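Local coordinates for period circadian protein homolog 2 (Mus musculus, PDB 3GDI) that probably acts in the nucleus as a circadian clock component in transcription regulation, with tandem PAS domains that mediate protein-protein interactions, at residues H171-L176 / R257-I262; F123-Y128 / L146-V151; V202-S207 / S230-R235. All blocks are in the same frame, centred on the assembly; numbering follows the deposited sequence.

Interaction 1: residues H171-L176 / R257-I262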
loop_
_atom_site.group_PDB
_atom_site.type_symbol
_atom_site.label_atom_id
_atom_site.label_comp_id
_atom_site.label_asym_id
_atom_site.label_seq_id
_atom_site.Cartn_x
_atom_site.Cartn_y
_atom_site.Cartn_z
ATOM N N HIS A 171 -1.669 -1.880 -10.548
ATOM C CA HIS A 171 -1.941 -3.134 -9.876
ATOM C C HIS A 171 -0.772 -4.115 -9.934
ATOM O O HIS A 171 0.067 -4.058 -10.832
ATOM C CB HIS A 171 -3.261 -3.783 -10.354
ATOM C CG HIS A 171 -3.299 -4.206 -11.794
ATOM N ND1 HIS A 171 -3.806 -3.402 -12.795
ATOM C CD2 HIS A 171 -3.041 -5.403 -12.372
ATOM C CE1 HIS A 171 -3.868 -4.085 -13.923
ATOM N NE2 HIS A 171 -3.411 -5.304 -13.695
ATOM N N THR A 172 -0.690 -4.972 -8.926
ATOM C CA THR A 172 0.367 -5.961 -8.846
ATOM C C THR A 172 0.018 -7.156 -9.726
ATOM O O THR A 172 -1.102 -7.274 -10.224
ATOM C CB THR A 172 0.590 -6.417 -7.373
ATOM O OG1 THR A 172 -0.665 -6.457 -6.683
ATOM C CG2 THR A 172 1.525 -5.466 -6.651
ATOM N N PRO A 173 0.977 -8.060 -9.939
ATOM C CA PRO A 173 0.677 -9.215 -10.785
ATOM C C PRO A 173 -0.508 -10.043 -10.312
ATOM O O PRO A 173 -1.227 -10.601 -11.134
ATOM C CB PRO A 173 1.990 -9.991 -10.771
ATOM C CG PRO A 173 3.019 -8.896 -10.637
ATOM C CD PRO A 173 2.398 -8.047 -9.552
ATOM N N ASN A 174 -0.726 -10.119 -8.996
ATOM C CA ASN A 174 -1.855 -10.892 -8.453
ATOM C C ASN A 174 -3.179 -10.194 -8.777
ATOM O O ASN A 174 -4.248 -10.626 -8.339
ATOM C CB ASN A 174 -1.731 -11.082 -6.930
ATOM C CG ASN A 174 -1.786 -9.773 -6.176
ATOM O OD1 ASN A 174 -1.942 -8.712 -6.776
ATOM N ND2 ASN A 174 -1.655 -9.835 -4.864
ATOM N N CYS A 175 -3.095 -9.104 -9.534
ATOM C CA CYS A 175 -4.274 -8.362 -9.961
ATOM C C CYS A 175 -5.126 -7.646 -8.916
ATOM O O CYS A 175 -6.329 -7.495 -9.109
ATOM C CB CYS A 175 -5.177 -9.263 -10.802
ATOM S SG CYS A 175 -4.471 -9.633 -12.419
ATOM N N LEU A 176 -4.506 -7.220 -7.819
ATOM C CA LEU A 176 -5.198 -6.450 -6.794
ATOM C C LEU A 176 -4.688 -5.016 -6.971
ATOM O O LEU A 176 -3.486 -4.805 -7.153
ATOM C CB LEU A 176 -4.819 -6.940 -5.398
ATOM C CG LEU A 176 -5.542 -8.135 -4.788
ATOM C CD1 LEU A 176 -6.102 -9.027 -5.883
ATOM C CD2 LEU A 176 -4.565 -8.879 -3.870
ATOM N N ARG A 257 13.747 -9.067 -14.333
ATOM C CA ARG A 257 13.049 -9.063 -15.604
ATOM C C ARG A 257 11.570 -9.416 -15.451
ATOM O O ARG A 257 10.859 -9.581 -16.438
ATOM C CB ARG A 257 13.733 -10.027 -16.571
ATOM C CG ARG A 257 14.900 -9.407 -17.332
ATOM C CD ARG A 257 14.368 -8.520 -18.456
ATOM N NE ARG A 257 14.462 -7.096 -18.149
ATOM C CZ ARG A 257 13.727 -6.154 -18.730
ATOM N NH1 ARG A 257 12.822 -6.469 -19.649
ATOM N NH2 ARG A 257 13.920 -4.883 -18.402
ATOM N N LYS A 258 11.101 -9.528 -14.213
ATOM C CA LYS A 258 9.697 -9.837 -13.977
ATOM C C LYS A 258 8.920 -8.551 -13.760
ATOM O O LYS A 258 9.433 -7.588 -13.177
ATOM C CB LYS A 258 9.521 -10.718 -12.746
ATOM C CG LYS A 258 10.000 -12.136 -12.902
ATOM C CD LYS A 258 9.743 -12.921 -11.623
ATOM C CE LYS A 258 10.485 -14.245 -11.640
ATOM N NZ LYS A 258 10.210 -15.013 -12.890
ATOM N N ILE A 259 7.684 -8.545 -14.247
ATOM C CA ILE A 259 6.796 -7.403 -14.113
ATOM C C ILE A 259 6.438 -7.226 -12.639
ATOM O O ILE A 259 6.042 -8.195 -11.985
ATOM C CB ILE A 259 5.498 -7.622 -14.951
ATOM C CG1 ILE A 259 5.780 -7.292 -16.418
ATOM C CG2 ILE A 259 4.335 -6.803 -14.381
ATOM C CD1 ILE A 259 4.541 -7.222 -17.302
ATOM N N SER A 260 6.595 -5.998 -12.126
ATOM C CA SER A 260 6.274 -5.671 -10.735
ATOM C C SER A 260 4.910 -4.976 -10.601
ATOM O O SER A 260 4.210 -5.174 -9.605
ATOM C CB SER A 260 7.340 -4.764 -10.132
ATOM O OG SER A 260 8.610 -5.376 -10.137
ATOM N N PHE A 261 4.548 -4.154 -11.587
ATOM C CA PHE A 261 3.267 -3.446 -11.584
ATOM C C PHE A 261 2.711 -3.316 -13.000
ATOM O O PHE A 261 3.456 -3.322 -13.970
ATOM C CB PHE A 261 3.400 -2.009 -11.066
ATOM C CG PHE A 261 3.989 -1.888 -9.706
ATOM C CD1 PHE A 261 5.349 -1.658 -9.546
ATOM C CD2 PHE A 261 3.173 -1.958 -8.577
ATOM C CE1 PHE A 261 5.896 -1.496 -8.286
ATOM C CE2 PHE A 261 3.708 -1.797 -7.299
ATOM C CZ PHE A 261 5.071 -1.566 -7.149
ATOM N N ILE A 262 1.397 -3.168 -13.102
ATOM C CA ILE A 262 0.730 -2.960 -14.381
ATOM C C ILE A 262 0.101 -1.594 -14.177
ATOM O O ILE A 262 -0.612 -1.409 -13.194
ATOM C CB ILE A 262 -0.419 -3.949 -14.606
ATOM C CG1 ILE A 262 0.096 -5.394 -14.571
ATOM C CG2 ILE A 262 -1.110 -3.630 -15.928
ATOM C CD1 ILE A 262 0.817 -5.815 -15.839
HETATM O O HOH W 1 -3.912 -0.650 -13.390
#

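Interaction 2: residues F123-Y128 / L146-V151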
loop_
_atom_site.group_PDB
_atom_site.type_symbol
_atom_site.label_atom_id
_atom_site.label_comp_id
_atom_site.label_asym_id
_atom_site.label_seq_id
_atom_site.Cartn_x
_atom_site.Cartn_y
_atom_site.Cartn_z
ATOM N N PHE A 123 -14.505 14.103 1.142
ATOM C CA PHE A 123 -13.674 15.289 1.344
ATOM C C PHE A 123 -12.217 14.981 1.040
ATOM O O PHE A 123 -11.702 13.926 1.407
ATOM C CB PHE A 123 -13.782 15.779 2.792
ATOM C CG PHE A 123 -14.917 16.719 3.030
ATOM C CD1 PHE A 123 -14.742 18.091 2.868
ATOM C CD2 PHE A 123 -16.172 16.240 3.382
ATOM C CE1 PHE A 123 -15.800 18.974 3.048
ATOM C CE2 PHE A 123 -17.240 17.109 3.568
ATOM C CZ PHE A 123 -17.057 18.481 3.401
ATOM N N ARG A 124 -11.554 15.893 0.351
ATOM C CA ARG A 124 -10.151 15.695 0.057
ATOM C C ARG A 124 -9.474 16.453 1.169
ATOM O O ARG A 124 -9.841 17.591 1.445
ATOM C CB ARG A 124 -9.785 16.313 -1.281
ATOM C CG ARG A 124 -8.349 16.062 -1.682
ATOM C CD ARG A 124 -7.675 17.354 -2.101
ATOM N NE ARG A 124 -6.332 17.118 -2.622
ATOM C CZ ARG A 124 -5.454 18.077 -2.890
ATOM N NH1 ARG A 124 -5.776 19.346 -2.683
ATOM N NH2 ARG A 124 -4.254 17.767 -3.365
ATOM N N MET A 125 -8.497 15.835 1.816
ATOM C CA MET A 125 -7.824 16.500 2.913
ATOM C C MET A 125 -6.307 16.500 2.819
ATOM O O MET A 125 -5.698 15.516 2.404
ATOM C CB MET A 125 -8.258 15.864 4.226
ATOM C CG MET A 125 -9.758 15.841 4.410
ATOM S SD MET A 125 -10.194 15.446 6.100
ATOM C CE MET A 125 -9.962 13.653 6.100
ATOM N N THR A 126 -5.705 17.619 3.205
ATOM C CA THR A 126 -4.257 17.759 3.191
ATOM C C THR A 126 -3.850 17.998 4.639
ATOM O O THR A 126 -4.305 18.956 5.270
ATOM C CB THR A 126 -3.807 18.956 2.334
ATOM O OG1 THR A 126 -4.610 19.038 1.151
ATOM C CG2 THR A 126 -2.352 18.785 1.921
ATOM N N PRO A 127 -2.995 17.120 5.186
ATOM C CA PRO A 127 -2.495 17.172 6.560
ATOM C C PRO A 127 -1.210 17.963 6.773
ATOM O O PRO A 127 -0.220 17.769 6.061
ATOM C CB PRO A 127 -2.307 15.702 6.890
ATOM C CG PRO A 127 -1.735 15.191 5.612
ATOM C CD PRO A 127 -2.603 15.848 4.549
ATOM N N TYR A 128 -1.229 18.834 7.778
ATOM C CA TYR A 128 -0.071 19.653 8.121
ATOM C C TYR A 128 0.230 19.553 9.614
ATOM O O TYR A 128 -0.678 19.626 10.442
ATOM C CB TYR A 128 -0.330 21.117 7.757
ATOM C CG TYR A 128 -0.439 21.361 6.276
ATOM C CD1 TYR A 128 0.621 21.051 5.422
ATOM C CD2 TYR A 128 -1.597 21.906 5.722
ATOM C CE1 TYR A 128 0.532 21.280 4.049
ATOM C CE2 TYR A 128 -1.699 22.142 4.350
ATOM C CZ TYR A 128 -0.631 21.828 3.519
ATOM O OH TYR A 128 -0.716 22.065 2.165
ATOM N N LEU A 146 -5.595 20.470 9.097
ATOM C CA LEU A 146 -5.950 19.883 7.815
ATOM C C LEU A 146 -6.899 20.751 7.025
ATOM O O LEU A 146 -7.873 21.278 7.559
ATOM C CB LEU A 146 -6.604 18.509 8.003
ATOM C CG LEU A 146 -5.760 17.353 8.533
ATOM C CD1 LEU A 146 -6.064 17.136 10.000
ATOM C CD2 LEU A 146 -6.079 16.093 7.742
ATOM N N LEU A 147 -6.602 20.898 5.743
ATOM C CA LEU A 147 -7.454 21.668 4.858
ATOM C C LEU A 147 -8.332 20.628 4.176
ATOM O O LEU A 147 -7.825 19.732 3.495
ATOM C CB LEU A 147 -6.606 22.416 3.833
ATOM C CG LEU A 147 -5.758 23.543 4.421
ATOM C CD1 LEU A 147 -4.625 23.924 3.470
ATOM C CD2 LEU A 147 -6.663 24.723 4.694
ATOM N N ALA A 148 -9.642 20.736 4.376
ATOM C CA ALA A 148 -10.581 19.788 3.807
ATOM C C ALA A 148 -11.458 20.423 2.753
ATOM O O ALA A 148 -12.111 21.430 3.005
ATOM C CB ALA A 148 -11.443 19.213 4.899
ATOM N N GLU A 149 -11.484 19.818 1.572
ATOM C CA GLU A 149 -12.295 20.319 0.473
ATOM C C GLU A 149 -13.309 19.281 0.017
ATOM O O GLU A 149 -12.954 18.140 -0.287
ATOM C CB GLU A 149 -11.408 20.704 -0.705
ATOM C CG GLU A 149 -12.182 21.073 -1.950
ATOM C CD GLU A 149 -11.269 21.474 -3.087
ATOM O OE1 GLU A 149 -11.781 21.747 -4.195
ATOM O OE2 GLU A 149 -10.039 21.517 -2.871
ATOM N N ARG A 150 -14.573 19.682 -0.025
ATOM C CA ARG A 150 -15.648 18.795 -0.448
ATOM C C ARG A 150 -15.408 18.448 -1.919
ATOM O O ARG A 150 -15.096 19.327 -2.721
ATOM C CB ARG A 150 -16.994 19.503 -0.276
ATOM C CG ARG A 150 -18.165 18.589 0.007
ATOM C CD ARG A 150 -18.978 18.284 -1.223
ATOM N NE ARG A 150 -20.044 17.338 -0.902
ATOM C CZ ARG A 150 -20.925 16.860 -1.780
ATOM N NH1 ARG A 150 -20.882 17.240 -3.054
ATOM N NH2 ARG A 150 -21.846 15.990 -1.384
ATOM N N VAL A 151 -15.544 17.168 -2.257
ATOM C CA VAL A 151 -15.334 16.692 -3.620
ATOM C C VAL A 151 -16.642 16.512 -4.386
ATOM O O VAL A 151 -17.625 15.987 -3.854
ATOM C CB VAL A 151 -14.569 15.351 -3.620
ATOM C CG1 VAL A 151 -14.456 14.811 -5.033
ATOM C CG2 VAL A 151 -13.184 15.545 -3.030
HETATM O O HOH W 2 -6.799 20.412 0.800
#

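Interaction 3: residues V202-S207 / S230-R235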
loop_
_atom_site.group_PDB
_atom_site.type_symbol
_atom_site.label_atom_id
_atom_site.label_comp_id
_atom_site.label_asym_id
_atom_site.label_seq_id
_atom_site.Cartn_x
_atom_site.Cartn_y
_atom_site.Cartn_z
ATOM N N VAL A 202 -12.994 -7.465 -10.607
ATOM C CA VAL A 202 -14.311 -7.303 -10.011
ATOM C C VAL A 202 -14.985 -6.022 -10.504
ATOM O O VAL A 202 -16.188 -6.012 -10.781
ATOM C CB VAL A 202 -14.206 -7.348 -8.449
ATOM C CG1 VAL A 202 -15.223 -6.443 -7.789
ATOM C CG2 VAL A 202 -14.439 -8.765 -7.986
ATOM N N GLN A 203 -14.208 -4.954 -10.645
ATOM C CA GLN A 203 -14.744 -3.678 -11.111
ATOM C C GLN A 203 -15.081 -3.664 -12.596
ATOM O O GLN A 203 -15.767 -2.767 -13.065
ATOM C CB GLN A 203 -13.749 -2.555 -10.839
ATOM C CG GLN A 203 -13.393 -2.387 -9.387
ATOM C CD GLN A 203 -14.607 -2.162 -8.517
ATOM O OE1 GLN A 203 -15.545 -1.476 -8.907
ATOM N NE2 GLN A 203 -14.585 -2.725 -7.322
ATOM N N LEU A 204 -14.595 -4.637 -13.349
ATOM C CA LEU A 204 -14.876 -4.651 -14.777
ATOM C C LEU A 204 -16.211 -5.302 -15.082
ATOM O O LEU A 204 -16.676 -6.159 -14.339
ATOM C CB LEU A 204 -13.758 -5.383 -15.534
ATOM C CG LEU A 204 -12.592 -4.570 -16.109
ATOM C CD1 LEU A 204 -11.949 -3.681 -15.067
ATOM C CD2 LEU A 204 -11.576 -5.535 -16.651
ATOM N N HIS A 205 -16.838 -4.886 -16.174
ATOM C CA HIS A 205 -18.102 -5.469 -16.562
ATOM C C HIS A 205 -17.819 -6.942 -16.821
ATOM O O HIS A 205 -16.780 -7.287 -17.376
ATOM C CB HIS A 205 -18.628 -4.811 -17.842
ATOM C CG HIS A 205 -19.948 -5.355 -18.299
ATOM N ND1 HIS A 205 -21.100 -4.600 -18.304
ATOM C CD2 HIS A 205 -20.308 -6.600 -18.698
ATOM C CE1 HIS A 205 -22.116 -5.359 -18.678
ATOM N NE2 HIS A 205 -21.663 -6.576 -18.921
ATOM N N PRO A 206 -18.737 -7.832 -16.414
ATOM C CA PRO A 206 -18.540 -9.271 -16.628
ATOM C C PRO A 206 -18.215 -9.691 -18.067
ATOM O O PRO A 206 -17.628 -10.743 -18.288
ATOM C CB PRO A 206 -19.845 -9.892 -16.097
ATOM C CG PRO A 206 -20.826 -8.747 -16.058
ATOM C CD PRO A 206 -19.966 -7.581 -15.646
ATOM N N SER A 207 -18.579 -8.873 -19.046
ATOM C CA SER A 207 -18.294 -9.206 -20.445
ATOM C C SER A 207 -16.950 -8.660 -20.935
ATOM O O SER A 207 -16.538 -8.938 -22.057
ATOM C CB SER A 207 -19.407 -8.684 -21.356
ATOM O OG SER A 207 -20.655 -9.253 -21.000
ATOM N N SER A 230 -9.599 -0.300 -26.216
ATOM C CA SER A 230 -10.902 0.247 -25.876
ATOM C C SER A 230 -11.959 -0.456 -26.708
ATOM O O SER A 230 -11.662 -0.966 -27.789
ATOM C CB SER A 230 -10.927 1.746 -26.163
ATOM O OG SER A 230 -10.296 2.020 -27.396
ATOM N N PRO A 231 -13.207 -0.495 -26.215
ATOM C CA PRO A 231 -13.581 0.100 -24.933
ATOM C C PRO A 231 -13.622 -0.959 -23.838
ATOM O O PRO A 231 -13.748 -2.151 -24.113
ATOM C CB PRO A 231 -14.964 0.636 -25.216
ATOM C CG PRO A 231 -15.553 -0.529 -25.981
ATOM C CD PRO A 231 -14.414 -0.924 -26.945
ATOM N N ILE A 232 -13.513 -0.511 -22.600
ATOM C CA ILE A 232 -13.582 -1.389 -21.452
ATOM C C ILE A 232 -14.580 -0.683 -20.544
ATOM O O ILE A 232 -14.562 0.542 -20.448
ATOM C CB ILE A 232 -12.199 -1.502 -20.733
ATOM C CG1 ILE A 232 -11.332 -2.576 -21.400
ATOM C CG2 ILE A 232 -12.387 -1.842 -19.265
ATOM C CD1 ILE A 232 -11.784 -3.987 -21.108
ATOM N N ARG A 233 -15.464 -1.437 -19.906
ATOM C CA ARG A 233 -16.430 -0.836 -19.004
ATOM C C ARG A 233 -15.993 -1.074 -17.569
ATOM O O ARG A 233 -15.668 -2.191 -17.190
ATOM C CB ARG A 233 -17.817 -1.401 -19.274
ATOM C CG ARG A 233 -18.453 -0.760 -20.497
ATOM C CD ARG A 233 -19.736 -1.431 -20.888
ATOM N NE ARG A 233 -19.511 -2.835 -21.212
ATOM C CZ ARG A 233 -20.467 -3.683 -21.578
ATOM N NH1 ARG A 233 -21.727 -3.268 -21.669
ATOM N NH2 ARG A 233 -20.161 -4.950 -21.851
ATOM N N PHE A 234 -15.972 -0.003 -16.785
ATOM C CA PHE A 234 -15.540 -0.035 -15.391
ATOM C C PHE A 234 -16.704 0.391 -14.485
ATOM O O PHE A 234 -17.338 1.426 -14.731
ATOM C CB PHE A 234 -14.380 0.942 -15.231
ATOM C CG PHE A 234 -13.589 0.756 -13.974
ATOM C CD1 PHE A 234 -12.366 0.076 -14.004
ATOM C CD2 PHE A 234 -14.044 1.273 -12.764
ATOM C CE1 PHE A 234 -11.603 -0.086 -12.843
ATOM C CE2 PHE A 234 -13.291 1.115 -11.600
ATOM C CZ PHE A 234 -12.066 0.435 -11.639
ATOM N N ARG A 235 -16.983 -0.387 -13.440
ATOM C CA ARG A 235 -18.077 -0.064 -12.535
ATOM C C ARG A 235 -17.753 1.047 -11.542
ATOM O O ARG A 235 -16.673 1.078 -10.950
ATOM C CB ARG A 235 -18.515 -1.308 -11.769
ATOM C CG ARG A 235 -19.704 -1.069 -10.841
ATOM C CD ARG A 235 -20.428 -2.373 -10.520
ATOM N NE ARG A 235 -19.501 -3.409 -10.080
ATOM C CZ ARG A 235 -18.830 -3.371 -8.935
ATOM N NH1 ARG A 235 -17.998 -4.353 -8.617
ATOM N NH2 ARG A 235 -19.005 -2.354 -8.099
HETATM O O HOH W 3 -19.118 -5.908 -12.101
#

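Interaction 1: residues H171-L176 / R257-I262
H171 lays one face of its imidazole against the beta-branched stem of I262, whose CB stands 3.5 Å from the ring centroid and only 17° off the ring normal, a CH-pi contact. The two side chains cross obliquely, I262 CB nearest H171 NE2, and I262 CG2 3.4 Å from H171 CE1. The first torsion of H171 (chi1 64°) sets CG between the backbone N and the carbonyl carbon, and the ring meets I262 on the same face of the sheet. Its NE2 is hydrogen-bonded to H216 of helix 209-221, and a water sits 2.8 Å from H171 ND1. The backbones of the two residues form an antiparallel hydrogen-bonded pair: H171 N gives to I262 O at 2.9 Å, and I262 N to H171 O. This is where strand 166-171 leaves strand 259-268 in the second PAS domain's antiparallel sheet, next to a classic bulge at S260 and F261 opposite F251. A type I turn from T172 to C175 follows; N174 OD1, an Asx-turn acceptor, takes L176 N and T172 OG1 from opposite faces of its plane. P173 CG touches I259 O at 3.4 Å, while F261 stacks on F261 of the second subunit.

Interaction 2: residues F123-Y128 / L146-V151
F123 and R150 face each other across a non-hydrogen-bonded pair, while the pairs on the T126 side of the sheet are stitched by four backbone hydrogen bonds. R124 N reaches E149 O at 2.7 Å and E149 N returns to R124 O; T126 N to L147 O and L147 N to T126 O are both 3.0 Å. Between these rungs, CA-H...O contacts such as M125 CA to L147 O (3.3 Å) add to the pairing. Over these segments the strands run antiparallel, 160° between their directions, as the hairpin of strands 121-131 and 142-150 in the PAS-A sheet.

Apolar packing gathers on the face of F123, M125, P127, L146 and A148. The first torsion of F123 (chi1 -87°) sets CG beside the backbone N. R150 CA lies over one face of the F123 ring, 3.9 Å from the centroid, and E149 N lies in plane at the edge. The R150 side chain crosses that of F123 at about a right angle, R150 CG 3.6 Å from F123 CZ. M125 CG rests on A148 CB, and L146 CD2 fits alongside P127 CB.

The other face is mixed. L147 CD1 meets the edge of the Y128 ring at CE2, 3.5 Å away and in the ring plane. T126 OG1 is hydrogen-bonded to S103 and to a water, which donates to L147 O, giving that carbonyl a second donor beside T126 N.

The F123 side is thus largely apolar, apart from R150's guanidinium, which leads away, and F27 meets the F123 ring there edge-to-face. Hydroxyl, water and charged groups mark the other side, where R124 NH1 and E149 OE2 are not in contact, though their opposite charges may attract weakly.

Interaction 3: residues V202-S207 / S230-R235
H205 has CG anti to the backbone N (chi1 -179°), while R233 has CG beside its own backbone N and a bend at chi3 that places NE. The two side chains end up side by side, pointing the same way. The guanidinium lies flat on the imidazole, planes 1° apart and centres 3.6 Å from each other, with R233 NH2 over the middle of the ring and H205 ND1 over the middle of the guanidinium. This is a guanidinium-imidazole stack, and S207 CB touches the guanidinium edge at R233 NH2, 3.8 Å away.

R235 carries the other end. Its chain is bent at chi3, and R235 NH1 donates to V202 O over 3.3 Å from well above the carbonyl plane, a far from straight bond (139° at the hydrogen). A water joins the same oxygen to R235 NE. Q203 OE1 lies over one guanidinium face of R235, the two side chains crossing at about a right angle, while R235 NH2 makes its salt bridge with E286. Between these ends, Q203 CB packs over the F234 ring face, 3.8 Å from the centroid, and L204 CD1 comes to F234 CD1 obliquely.

The backbones meet through R235 N to Q203 O at 2.7 Å, and H205 N to R233 O at 3.1 Å, flanking the single bridge of L204 with F234.

The loop leaving the short helix 200-203 thus runs beside strand 227-235, an outermost strand of the second PAS domain's sheet, just before helix 209-221, which meets L204 through M212 and I232 through L211; strand 241-252 pairs with the strand's other edge, and F177 of strand 177-180 touches both Q203 and F234.

How the interactions relate
Interactions 1 and 3 belong to one antiparallel sheet, that of the second PAS domain, with interaction 3 nested inside the loop that interaction 1 closes; their centres lie about 19 Å apart. Interaction 2 sits in the PAS-A sheet, about 31 Å from either by centres and on the opposite side of the chain's centre. All three are partly buried. Interaction 2 is regular pairing of inner strands, with a mainly apolar and a mixed face. The others involve loops: interaction 1 frays into a turn beside the second subunit, its ring packing on a branched aliphatic chain, whereas interaction 3 relies on arginines at the sheet margin and includes exposed S207.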